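Local coordinates for protein beta-N-acetylglucosaminidase Nag2 (Vibrio harveyi, PDB 6EZR) that probably hydrolyses terminal non-reducing N-acetyl-D-hexosamine residues from N-acetyl-beta-D-hexosaminides, as a member of glycoside hydrolase family 20, at residues G38-F43 with F63-P68; Q32-W37 with A100-V105; G209-K214 with I257-R262; G518-L523 with R571-G576. All coordinates share one frame; numbering follows the deposited sequence. Where two conformers were deposited one is given.

Contact 1. Residues G38-F43 with F63-P68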
# COMPACT_ATOMS: atom_id res chain seq x y z
N GLY A 38 -10.12 -5.79 -33.51
CA GLY A 38 -8.87 -5.73 -32.77
C GLY A 38 -9.02 -6.23 -31.35
O GLY A 38 -10.06 -6.05 -30.74
N LEU A 39 -7.97 -6.85 -30.83
CA LEU A 39 -7.98 -7.44 -29.51
C LEU A 39 -7.28 -6.52 -28.53
O LEU A 39 -6.14 -6.12 -28.76
CB LEU A 39 -7.29 -8.81 -29.53
CG LEU A 39 -7.40 -9.66 -28.26
CD1 LEU A 39 -8.85 -9.90 -27.82
CD2 LEU A 39 -6.70 -10.99 -28.50
N THR A 40 -7.97 -6.20 -27.44
CA THR A 40 -7.42 -5.39 -26.36
C THR A 40 -7.48 -6.22 -25.08
O THR A 40 -8.48 -6.89 -24.82
CB THR A 40 -8.21 -4.07 -26.20
OG1 THR A 40 -7.83 -3.16 -27.24
CG2 THR A 40 -7.95 -3.42 -24.87
N PHE A 41 -6.41 -6.16 -24.29
CA PHE A 41 -6.33 -6.92 -23.04
C PHE A 41 -5.36 -6.27 -22.06
O PHE A 41 -4.55 -5.41 -22.44
CB PHE A 41 -5.91 -8.38 -23.30
CG PHE A 41 -4.60 -8.52 -24.04
CD1 PHE A 41 -3.39 -8.61 -23.35
CD2 PHE A 41 -4.57 -8.57 -25.43
CE1 PHE A 41 -2.18 -8.74 -24.03
CE2 PHE A 41 -3.38 -8.71 -26.12
CZ PHE A 41 -2.18 -8.79 -25.42
N ALA A 42 -5.45 -6.70 -20.81
CA ALA A 42 -4.60 -6.21 -19.73
C ALA A 42 -3.59 -7.30 -19.35
O ALA A 42 -3.98 -8.45 -19.12
CB ALA A 42 -5.44 -5.82 -18.52
N PHE A 43 -2.31 -6.93 -19.29
CA PHE A 43 -1.22 -7.87 -19.04
C PHE A 43 -0.08 -7.11 -18.37
O PHE A 43 0.43 -6.16 -18.94
CB PHE A 43 -0.76 -8.49 -20.36
CG PHE A 43 0.26 -9.59 -20.22
CD1 PHE A 43 0.02 -10.70 -19.41
CD2 PHE A 43 1.46 -9.53 -20.93
CE1 PHE A 43 0.97 -11.72 -19.30
CE2 PHE A 43 2.40 -10.54 -20.82
CZ PHE A 43 2.16 -11.63 -20.00
N PHE A 63 -1.92 -1.95 -20.50
CA PHE A 63 -2.91 -1.85 -21.56
C PHE A 63 -2.32 -2.26 -22.90
O PHE A 63 -1.56 -1.50 -23.51
CB PHE A 63 -3.45 -0.43 -21.62
CG PHE A 63 -4.57 -0.26 -22.60
CD1 PHE A 63 -5.76 -0.96 -22.43
CD2 PHE A 63 -4.44 0.59 -23.69
CE1 PHE A 63 -6.80 -0.81 -23.33
CE2 PHE A 63 -5.48 0.75 -24.59
CZ PHE A 63 -6.66 0.04 -24.41
N CYS A 64 -2.70 -3.46 -23.35
CA CYS A 64 -2.18 -4.04 -24.58
C CYS A 64 -3.26 -4.08 -25.66
O CYS A 64 -4.42 -4.37 -25.37
CB CYS A 64 -1.66 -5.46 -24.32
SG CYS A 64 -0.36 -5.59 -23.06
N THR A 65 -2.86 -3.77 -26.89
CA THR A 65 -3.75 -3.76 -28.06
C THR A 65 -3.05 -4.56 -29.15
O THR A 65 -1.91 -4.28 -29.47
CB THR A 65 -4.04 -2.32 -28.53
OG1 THR A 65 -4.71 -1.59 -27.49
CG2 THR A 65 -4.92 -2.30 -29.78
N LEU A 66 -3.75 -5.54 -29.71
CA LEU A 66 -3.20 -6.40 -30.75
C LEU A 66 -4.03 -6.26 -32.01
O LEU A 66 -5.16 -6.73 -32.08
CB LEU A 66 -3.17 -7.86 -30.28
CG LEU A 66 -2.51 -8.90 -31.18
CD1 LEU A 66 -1.07 -8.54 -31.53
CD2 LEU A 66 -2.56 -10.26 -30.49
N LYS A 67 -3.46 -5.58 -33.00
CA LYS A 67 -4.12 -5.37 -34.29
C LYS A 67 -3.73 -6.53 -35.23
O LYS A 67 -2.54 -6.72 -35.52
CB LYS A 67 -3.72 -4.02 -34.87
CG LYS A 67 -4.81 -3.37 -35.70
CD LYS A 67 -4.35 -2.03 -36.28
CE LYS A 67 -5.35 -1.47 -37.28
NZ LYS A 67 -5.32 -2.18 -38.58
N PRO A 68 -4.73 -7.32 -35.69
CA PRO A 68 -4.45 -8.47 -36.56
C PRO A 68 -4.15 -8.07 -38.00
O PRO A 68 -4.61 -7.03 -38.46
CB PRO A 68 -5.75 -9.26 -36.50
CG PRO A 68 -6.79 -8.22 -36.31
CD PRO A 68 -6.17 -7.19 -35.41
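An antiparallel strand pair, 38-42 with 63-67, sets the Phe41 ring against Cys64. Cys64 CB lies over one face of the Phe41 ring, displaced toward the rim at CE1 and 3.7 Å from the centroid, a CH-pi contact. The sulfur sits obliquely beside the same ring, with Cys64 SG 4.6 Å from the Phe41 centroid, a Cys sulfur-aromatic contact, and it also meets Phe43 CB at 4.0 Å. The ring leans across to the partner strand because CG of Phe41 stands between its backbone N and carbonyl carbon (chi1 57°); a slim, polarisable cysteine suits the place beneath it. Leu66 CB touches the ring edge at Phe41 CE2 (4.3 Å), and Leu39 continues this apolar face.

Both strands belong to the N-terminal mixed sheet, where 38-42 runs between 63-67 and 99-105. Leu39 with Leu66 and Phe41 with Cys64 are hydrogen-bonded pairs, each joined by two backbone bonds; that from Cys64 N to Phe41 O is 2.8 Å. Thr40 with Thr65 and Ala42 with Phe63 are the non-hydrogen-bonded pairs, their side chains on the other face. There the beta-branched threonines, well suited to extended strands, lie alongside each other, pointing the same way, with Thr40 OG1 3.5 Å from Thr65 OG1. Thr40 turns its methyl CG2 obliquely against the Phe63 ring. Beyond the pair, Phe97 stacks on Phe41 and meets Phe43 edge-to-face.

Contact 2. Residues Q32-W37 with A100-V105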
# COMPACT_ATOMS: atom_id res chain seq x y z
N GLN A 32 -21.61 -14.87 -36.91
CA GLN A 32 -21.23 -13.90 -37.95
C GLN A 32 -19.74 -13.54 -37.88
O GLN A 32 -19.12 -13.61 -36.81
CB GLN A 32 -22.10 -12.63 -37.90
CG GLN A 32 -22.18 -11.92 -36.55
CD GLN A 32 -23.28 -12.44 -35.63
OE1 GLN A 32 -24.31 -12.96 -36.08
NE2 GLN A 32 -23.07 -12.31 -34.32
N ASP A 33 -19.19 -13.16 -39.03
CA ASP A 33 -17.78 -12.77 -39.17
C ASP A 33 -17.46 -11.50 -38.39
O ASP A 33 -18.33 -10.65 -38.20
CB ASP A 33 -17.45 -12.50 -40.65
CG ASP A 33 -17.64 -13.72 -41.54
OD1 ASP A 33 -18.02 -14.80 -41.03
OD2 ASP A 33 -17.40 -13.59 -42.76
N LEU A 34 -16.21 -11.40 -37.93
CA LEU A 34 -15.70 -10.17 -37.32
C LEU A 34 -14.94 -9.39 -38.38
O LEU A 34 -14.02 -9.92 -38.99
CB LEU A 34 -14.78 -10.47 -36.14
CG LEU A 34 -15.48 -10.84 -34.83
CD1 LEU A 34 -14.48 -11.44 -33.85
CD2 LEU A 34 -16.20 -9.65 -34.20
N ASN A 35 -15.34 -8.14 -38.59
CA ASN A 35 -14.72 -7.25 -39.59
C ASN A 35 -14.06 -6.07 -38.90
O ASN A 35 -14.63 -5.49 -37.98
CB ASN A 35 -15.76 -6.75 -40.59
CG ASN A 35 -16.41 -7.87 -41.39
OD1 ASN A 35 -15.92 -8.25 -42.46
ND2 ASN A 35 -17.51 -8.40 -40.88
N SER A 36 -12.87 -5.71 -39.38
CA SER A 36 -12.07 -4.59 -38.84
C SER A 36 -11.98 -4.65 -37.32
O SER A 36 -12.29 -3.69 -36.61
CB SER A 36 -12.62 -3.24 -39.34
OG SER A 36 -12.18 -3.00 -40.67
N TRP A 37 -11.53 -5.80 -36.85
CA TRP A 37 -11.57 -6.14 -35.43
C TRP A 37 -10.17 -6.03 -34.82
O TRP A 37 -9.17 -6.17 -35.52
CB TRP A 37 -12.15 -7.55 -35.21
CG TRP A 37 -11.25 -8.64 -35.65
CD1 TRP A 37 -11.07 -9.10 -36.91
CD2 TRP A 37 -10.37 -9.39 -34.81
NE1 TRP A 37 -10.14 -10.10 -36.93
CE2 TRP A 37 -9.69 -10.31 -35.65
CE3 TRP A 37 -10.08 -9.39 -33.44
CZ2 TRP A 37 -8.74 -11.21 -35.16
CZ3 TRP A 37 -9.14 -10.29 -32.95
CH2 TRP A 37 -8.48 -11.19 -33.81
N ALA A 100 -10.08 -9.00 -21.16
CA ALA A 100 -9.98 -8.83 -22.61
C ALA A 100 -11.30 -8.35 -23.23
O ALA A 100 -12.38 -8.58 -22.67
CB ALA A 100 -9.52 -10.12 -23.26
N MET A 101 -11.18 -7.70 -24.38
CA MET A 101 -12.31 -7.17 -25.12
C MET A 101 -11.95 -6.99 -26.60
O MET A 101 -10.77 -6.98 -26.95
CB MET A 101 -12.78 -5.84 -24.51
CG MET A 101 -11.78 -4.70 -24.56
SD MET A 101 -12.60 -3.10 -24.68
CE MET A 101 -13.06 -3.09 -26.42
N ILE A 102 -12.95 -6.87 -27.46
CA ILE A 102 -12.69 -6.59 -28.88
C ILE A 102 -13.41 -5.34 -29.37
O ILE A 102 -14.48 -5.00 -28.87
CB ILE A 102 -13.00 -7.78 -29.83
CG1 ILE A 102 -14.41 -8.34 -29.60
CG2 ILE A 102 -11.95 -8.87 -29.67
CD1 ILE A 102 -14.93 -9.14 -30.78
N ASP A 103 -12.77 -4.66 -30.31
CA ASP A 103 -13.33 -3.54 -31.04
C ASP A 103 -13.54 -4.02 -32.46
O ASP A 103 -12.65 -4.66 -33.02
CB ASP A 103 -12.36 -2.36 -31.03
CG ASP A 103 -12.31 -1.67 -29.67
OD1 ASP A 103 -13.29 -1.00 -29.31
OD2 ASP A 103 -11.28 -1.80 -28.97
N PHE A 104 -14.69 -3.72 -33.04
CA PHE A 104 -15.03 -4.19 -34.39
C PHE A 104 -16.12 -3.35 -35.04
O PHE A 104 -16.73 -2.49 -34.39
CB PHE A 104 -15.38 -5.69 -34.38
CG PHE A 104 -16.58 -6.05 -33.55
CD1 PHE A 104 -16.50 -6.11 -32.16
CD2 PHE A 104 -17.80 -6.37 -34.15
CE1 PHE A 104 -17.61 -6.46 -31.39
CE2 PHE A 104 -18.91 -6.73 -33.39
CZ PHE A 104 -18.81 -6.77 -32.01
N VAL A 105 -16.34 -3.60 -36.32
CA VAL A 105 -17.25 -2.82 -37.16
C VAL A 105 -18.28 -3.75 -37.81
O VAL A 105 -17.92 -4.62 -38.59
CB VAL A 105 -16.44 -2.08 -38.26
CG1 VAL A 105 -17.32 -1.52 -39.36
CG2 VAL A 105 -15.62 -0.97 -37.62
O HOH W 1 -17.86 -7.49 -37.90
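Phe104 meets the segment 32-37 along much of its length. Phe104 CB packs against Asn35 O at 3.7 Å and against Trp37 CB at 3.8 Å. Next comes the ring, whose CG and CD2 lie under a methyl of Leu34: CD2 of Leu34 is 3.6 Å from CD2 of Phe104 and sits over one face, offset toward the rim, in a CH-pi contact. Farther out, CE2 of Phe104 is 4.1 Å from the same methyl, CD2 of Leu34. CG of Phe104 lies between its backbone N and carbonyl carbon (chi1 62°), which lays the ring face beneath Leu34. Leucine suits the place because both its methyls are used: Leu34 CD2, besides covering Phe104, meets Ile102 CD1 at 3.7 Å, and the other branch, CD1, also reaches Ile102 CD1, the two aliphatic chains approaching tip to tip.

The backbones are joined by one direct bond, Val105 N to Asn35 O at 3.0 Å. A water supplements it: it accepts from Asn35 N (2.7 Å) and Asn35 ND2 and donates to Asp33 O and Val105 O (3.0 Å), so the asparagine amide helps hold the water that ties the chains together. Ser36, with left-handed helical backbone angles, turns the chain between Asn35 and Trp37.

Strand 34-35 pairs with the short strand 72-73, whereas 99-105 lies in the main sheet between 38-42 and 110-117; Trp37 bridges toward Phe26 and Tyr79 on strands 19-28 and 78-85.

Contact 3. Residues G209-K214 with I257-R262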
# COMPACT_ATOMS: atom_id res chain seq x y z
N GLY A 209 4.03 6.57 24.20
CA GLY A 209 3.47 5.29 23.76
C GLY A 209 3.37 4.19 24.82
O GLY A 209 2.65 3.21 24.63
N ALA A 210 4.09 4.36 25.93
CA ALA A 210 4.11 3.36 26.99
C ALA A 210 2.83 3.41 27.81
O ALA A 210 2.14 4.43 27.87
CB ALA A 210 5.31 3.56 27.90
N TYR A 211 2.52 2.28 28.42
CA TYR A 211 1.39 2.19 29.32
C TYR A 211 1.56 1.08 30.32
O TYR A 211 2.35 0.15 30.13
CB TYR A 211 0.10 1.99 28.52
CG TYR A 211 -0.00 0.65 27.82
CD1 TYR A 211 0.48 0.48 26.53
CD2 TYR A 211 -0.59 -0.45 28.45
CE1 TYR A 211 0.38 -0.74 25.88
CE2 TYR A 211 -0.69 -1.68 27.81
CZ TYR A 211 -0.20 -1.82 26.53
OH TYR A 211 -0.29 -3.04 25.89
N LYS A 212 0.80 1.22 31.41
CA LYS A 212 0.55 0.15 32.35
C LYS A 212 -0.94 -0.15 32.25
O LYS A 212 -1.75 0.74 31.97
CB LYS A 212 0.91 0.55 33.77
CG LYS A 212 2.38 0.50 34.13
CD LYS A 212 2.56 0.88 35.60
CE LYS A 212 3.91 0.47 36.17
NZ LYS A 212 4.99 1.45 35.86
N LEU A 213 -1.29 -1.41 32.48
CA LEU A 213 -2.67 -1.86 32.43
C LEU A 213 -2.78 -3.01 33.41
O LEU A 213 -2.21 -4.08 33.19
CB LEU A 213 -3.03 -2.29 31.01
CG LEU A 213 -4.27 -3.13 30.70
CD1 LEU A 213 -5.53 -2.59 31.34
CD2 LEU A 213 -4.45 -3.21 29.19
N LYS A 214 -3.49 -2.77 34.51
CA LYS A 214 -3.64 -3.76 35.56
C LYS A 214 -5.11 -4.10 35.73
O LYS A 214 -5.93 -3.22 35.97
CB LYS A 214 -3.03 -3.26 36.87
CG LYS A 214 -2.87 -4.35 37.92
CD LYS A 214 -2.11 -3.86 39.14
CE LYS A 214 -2.37 -4.74 40.36
NZ LYS A 214 -1.82 -4.14 41.61
N ILE A 257 0.20 -5.63 33.06
CA ILE A 257 0.85 -5.34 31.78
C ILE A 257 1.65 -4.04 31.88
O ILE A 257 1.11 -3.01 32.25
CB ILE A 257 -0.17 -5.27 30.62
CG1 ILE A 257 -0.87 -6.62 30.45
CG2 ILE A 257 0.53 -4.89 29.32
CD1 ILE A 257 -2.07 -6.62 29.52
N ILE A 258 2.94 -4.13 31.58
CA ILE A 258 3.81 -2.97 31.38
C ILE A 258 4.33 -3.13 29.95
O ILE A 258 4.82 -4.19 29.58
CB ILE A 258 4.98 -2.90 32.39
CG1 ILE A 258 4.48 -3.01 33.84
CG2 ILE A 258 5.75 -1.59 32.23
CD1 ILE A 258 5.55 -3.44 34.83
N ASP A 259 4.21 -2.07 29.15
CA ASP A 259 4.41 -2.17 27.70
C ASP A 259 4.88 -0.83 27.15
O ASP A 259 4.55 0.23 27.68
CB ASP A 259 3.10 -2.60 27.03
CG ASP A 259 3.29 -3.36 25.72
OD1 ASP A 259 4.42 -3.77 25.38
OD2 ASP A 259 2.28 -3.55 25.00
N SER A 260 5.69 -0.90 26.09
CA SER A 260 6.16 0.29 25.39
C SER A 260 6.66 -0.13 24.00
O SER A 260 7.10 -1.26 23.82
CB SER A 260 7.26 1.01 26.20
OG SER A 260 8.54 0.41 26.05
N PRO A 261 6.59 0.78 23.01
CA PRO A 261 6.95 0.45 21.63
C PRO A 261 8.46 0.26 21.40
O PRO A 261 9.26 1.07 21.87
CB PRO A 261 6.45 1.65 20.84
CG PRO A 261 6.44 2.78 21.81
CD PRO A 261 6.10 2.17 23.14
N ARG A 262 8.83 -0.80 20.68
CA ARG A 262 10.22 -0.99 20.23
C ARG A 262 10.69 0.14 19.32
O ARG A 262 11.78 0.66 19.50
CB ARG A 262 10.41 -2.32 19.50
CG ARG A 262 11.76 -2.98 19.77
CD ARG A 262 12.77 -2.88 18.65
NE ARG A 262 12.71 -4.05 17.78
CZ ARG A 262 13.74 -4.59 17.12
NH1 ARG A 262 13.53 -5.66 16.36
NH2 ARG A 262 14.98 -4.07 17.19
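Tyr211 lays one face of its ring over Asp259 CB, which sits 3.8 Å from the ring centroid, displaced toward the CZ-CE1 rim, in a CH-pi contact. The two side chains run alongside each other in the same direction, and the carboxylate is turned 76° out of the ring plane. OD2 of Asp259 then approaches Tyr211 OH at 2.8 Å, at best a weak hydrogen bond; Tyr211 OH is also hydrogen-bonded with Thr236 OG1. The other carboxylate oxygen, OD1, accepts from Trp608 NE1 and Asn147 N, so this buried acid is held by several polar partners. Tyrosine suits the place by combining an apolar face with a polar end; with CG between backbone N and carbonyl carbon (chi1 67°), the ring leans across to the neighbouring strand. Tyr211 CE2 also meets Ile257 CG2 obliquely at 3.8 Å.

Farther along that face, Leu213 and Ile257 lie side by side, CB to CB 4.1 Å. On the other face Lys212 runs beside Ile258, its aliphatic CG 4.1 Å from Ile258 CG1. Two backbone bonds join each hydrogen-bonded pair, Tyr211 with Asp259 and Leu213 with Ile257; Tyr211 N reaches Asp259 O at 3.0 Å. Ahead of strand 211-215, Gly209 takes a positive phi that favours glycine, and Pro261 CD packs on the carbonyl carbon of Gly209 at 3.8 Å.

Helix 227-240 covers the Tyr211, Leu213 and Ile257 face, a sheet-and-helix layering characteristic of the alpha/beta domain preceding the barrel in family 20 enzymes.

Contact 4. Residues G518-L523 with R571-G576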
# COMPACT_ATOMS: atom_id res chain seq x y z
N GLY A 518 24.03 10.07 7.49
CA GLY A 518 23.38 11.15 8.23
C GLY A 518 21.87 11.20 8.11
O GLY A 518 21.22 11.91 8.88
N PHE A 519 21.30 10.47 7.15
CA PHE A 519 19.85 10.47 6.93
C PHE A 519 19.12 9.74 8.06
O PHE A 519 19.63 8.77 8.62
CB PHE A 519 19.48 9.77 5.62
CG PHE A 519 20.07 10.40 4.38
CD1 PHE A 519 19.42 11.45 3.74
CD2 PHE A 519 21.24 9.90 3.82
CE1 PHE A 519 19.94 12.00 2.58
CE2 PHE A 519 21.76 10.45 2.65
CZ PHE A 519 21.11 11.50 2.04
N ASP A 520 17.92 10.21 8.40
CA ASP A 520 16.97 9.41 9.16
C ASP A 520 16.30 8.47 8.16
O ASP A 520 16.02 8.86 7.01
CB ASP A 520 15.94 10.29 9.88
CG ASP A 520 16.54 11.06 11.06
OD1 ASP A 520 17.61 10.66 11.59
OD2 ASP A 520 15.93 12.07 11.48
N VAL A 521 16.06 7.24 8.59
CA VAL A 521 15.57 6.20 7.68
C VAL A 521 14.36 5.45 8.24
O VAL A 521 14.24 5.26 9.44
CB VAL A 521 16.70 5.22 7.24
CG1 VAL A 521 17.92 5.97 6.72
CG2 VAL A 521 17.12 4.31 8.37
N VAL A 522 13.49 5.03 7.33
CA VAL A 522 12.35 4.17 7.63
C VAL A 522 12.58 2.85 6.89
O VAL A 522 12.86 2.86 5.69
CB VAL A 522 11.00 4.80 7.20
CG1 VAL A 522 9.83 3.87 7.48
CG2 VAL A 522 10.78 6.13 7.90
N LEU A 523 12.46 1.74 7.60
CA LEU A 523 12.68 0.42 7.03
C LEU A 523 11.38 -0.14 6.47
O LEU A 523 10.43 -0.41 7.21
CB LEU A 523 13.23 -0.54 8.09
CG LEU A 523 14.49 -0.08 8.82
CD1 LEU A 523 14.87 -1.11 9.86
CD2 LEU A 523 15.64 0.17 7.87
N ARG A 571 21.03 3.72 15.97
CA ARG A 571 19.59 3.55 16.20
C ARG A 571 18.84 4.86 16.42
O ARG A 571 17.61 4.90 16.31
CB ARG A 571 19.31 2.58 17.34
CG ARG A 571 19.01 1.18 16.84
CD ARG A 571 17.84 0.53 17.56
NE ARG A 571 17.88 -0.92 17.37
CZ ARG A 571 18.80 -1.73 17.90
NH1 ARG A 571 18.75 -3.03 17.64
NH2 ARG A 571 19.78 -1.26 18.68
N LYS A 572 19.57 5.93 16.75
CA LYS A 572 19.00 7.27 16.81
C LYS A 572 18.47 7.73 15.44
O LYS A 572 17.55 8.54 15.39
CB LYS A 572 20.02 8.29 17.33
CG LYS A 572 20.21 8.25 18.84
CD LYS A 572 20.77 9.56 19.39
CE LYS A 572 22.27 9.70 19.15
NZ LYS A 572 22.71 11.12 19.23
N ARG A 573 19.06 7.21 14.37
CA ARG A 573 18.65 7.51 12.98
C ARG A 573 17.56 6.59 12.39
O ARG A 573 16.97 6.93 11.38
CB ARG A 573 19.87 7.47 12.06
CG ARG A 573 20.98 8.44 12.45
CD ARG A 573 21.02 9.70 11.61
NE ARG A 573 22.04 10.62 12.12
CZ ARG A 573 23.37 10.49 11.98
NH1 ARG A 573 23.90 9.46 11.31
NH2 ARG A 573 24.18 11.40 12.51
N ILE A 574 17.31 5.44 13.01
CA ILE A 574 16.20 4.57 12.59
C ILE A 574 14.88 5.07 13.18
O ILE A 574 14.64 4.96 14.38
CB ILE A 574 16.42 3.09 12.98
CG1 ILE A 574 17.80 2.57 12.50
CG2 ILE A 574 15.30 2.22 12.44
CD1 ILE A 574 18.11 2.79 11.03
N TRP A 575 14.02 5.64 12.33
CA TRP A 575 12.66 6.04 12.72
C TRP A 575 11.86 4.81 13.12
O TRP A 575 11.30 4.73 14.23
CB TRP A 575 11.94 6.74 11.56
CG TRP A 575 11.98 8.24 11.56
CD1 TRP A 575 12.91 9.06 12.16
CD2 TRP A 575 11.06 9.10 10.89
NE1 TRP A 575 12.59 10.38 11.92
CE2 TRP A 575 11.46 10.43 11.14
CE3 TRP A 575 9.92 8.87 10.11
CZ2 TRP A 575 10.76 11.52 10.63
CZ3 TRP A 575 9.22 9.95 9.61
CH2 TRP A 575 9.64 11.26 9.87
N GLY A 576 11.82 3.85 12.21
CA GLY A 576 11.13 2.61 12.47
C GLY A 576 10.80 1.87 11.21
O GLY A 576 11.53 1.92 10.22
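The Arg573 guanidinium has Gly518 CA over one face, 3.5 Å above its plane and offset toward the rim, with Asp520 OD1 near the plane at its edge. Asp520 OD1 stays 4.5 Å from Arg573 NE, beyond a salt bridge; Asp520 OD2 instead bridges to Arg483, and Arg573 NH1 bonds Ala515 O. Gly518 follows helix 508-517 and closes its last turn in a Schellman motif. Glycine suits this position because its positive phi would press a CB against the preceding carbonyl oxygen. The Trp575 indole meets Val522 CG2 obliquely at Trp575 CE3 (3.6 Å), while Tyr431 meets it edge-to-face.

Three backbone bonds join the parallel strands: Val521 N to Arg573 O at 3.0 Å, Trp575 N to Val521 O at 2.9 Å and Leu523 N to Gly576 O at 2.8 Å. Gly576 adopts backbone angles that call for glycine.

Helix 508-517 packs on Val521 and Leu523, so beta-branched or aliphatic residues suit this face. Within the TIM barrel of the catalytic domain, strand 521-523 lies between 501-504 and 574-581, and 574-581 in turn pairs with 265-271, the first barrel strand, closing the ring.

Contacts 1 and 2 adjoin in the N-terminal sheet, their centres 12 Å apart: strands 38-42 and 99-105 are neighbours in it, and Gly38 N probably bonds Asp103 O at 2.8 Å. Along the chain, contact 1 falls between the two segments of contact 2. Contact 3, in the alpha/beta domain, and contact 4, in the catalytic barrel, follow in turn on the other side of the chain's centre. The centres of contacts 3 and 4 lie 23 Å apart. Contact 3 is 56 Å from contact 1, centre to centre. Three successive domains are thus sampled, the catalytic barrel coming last.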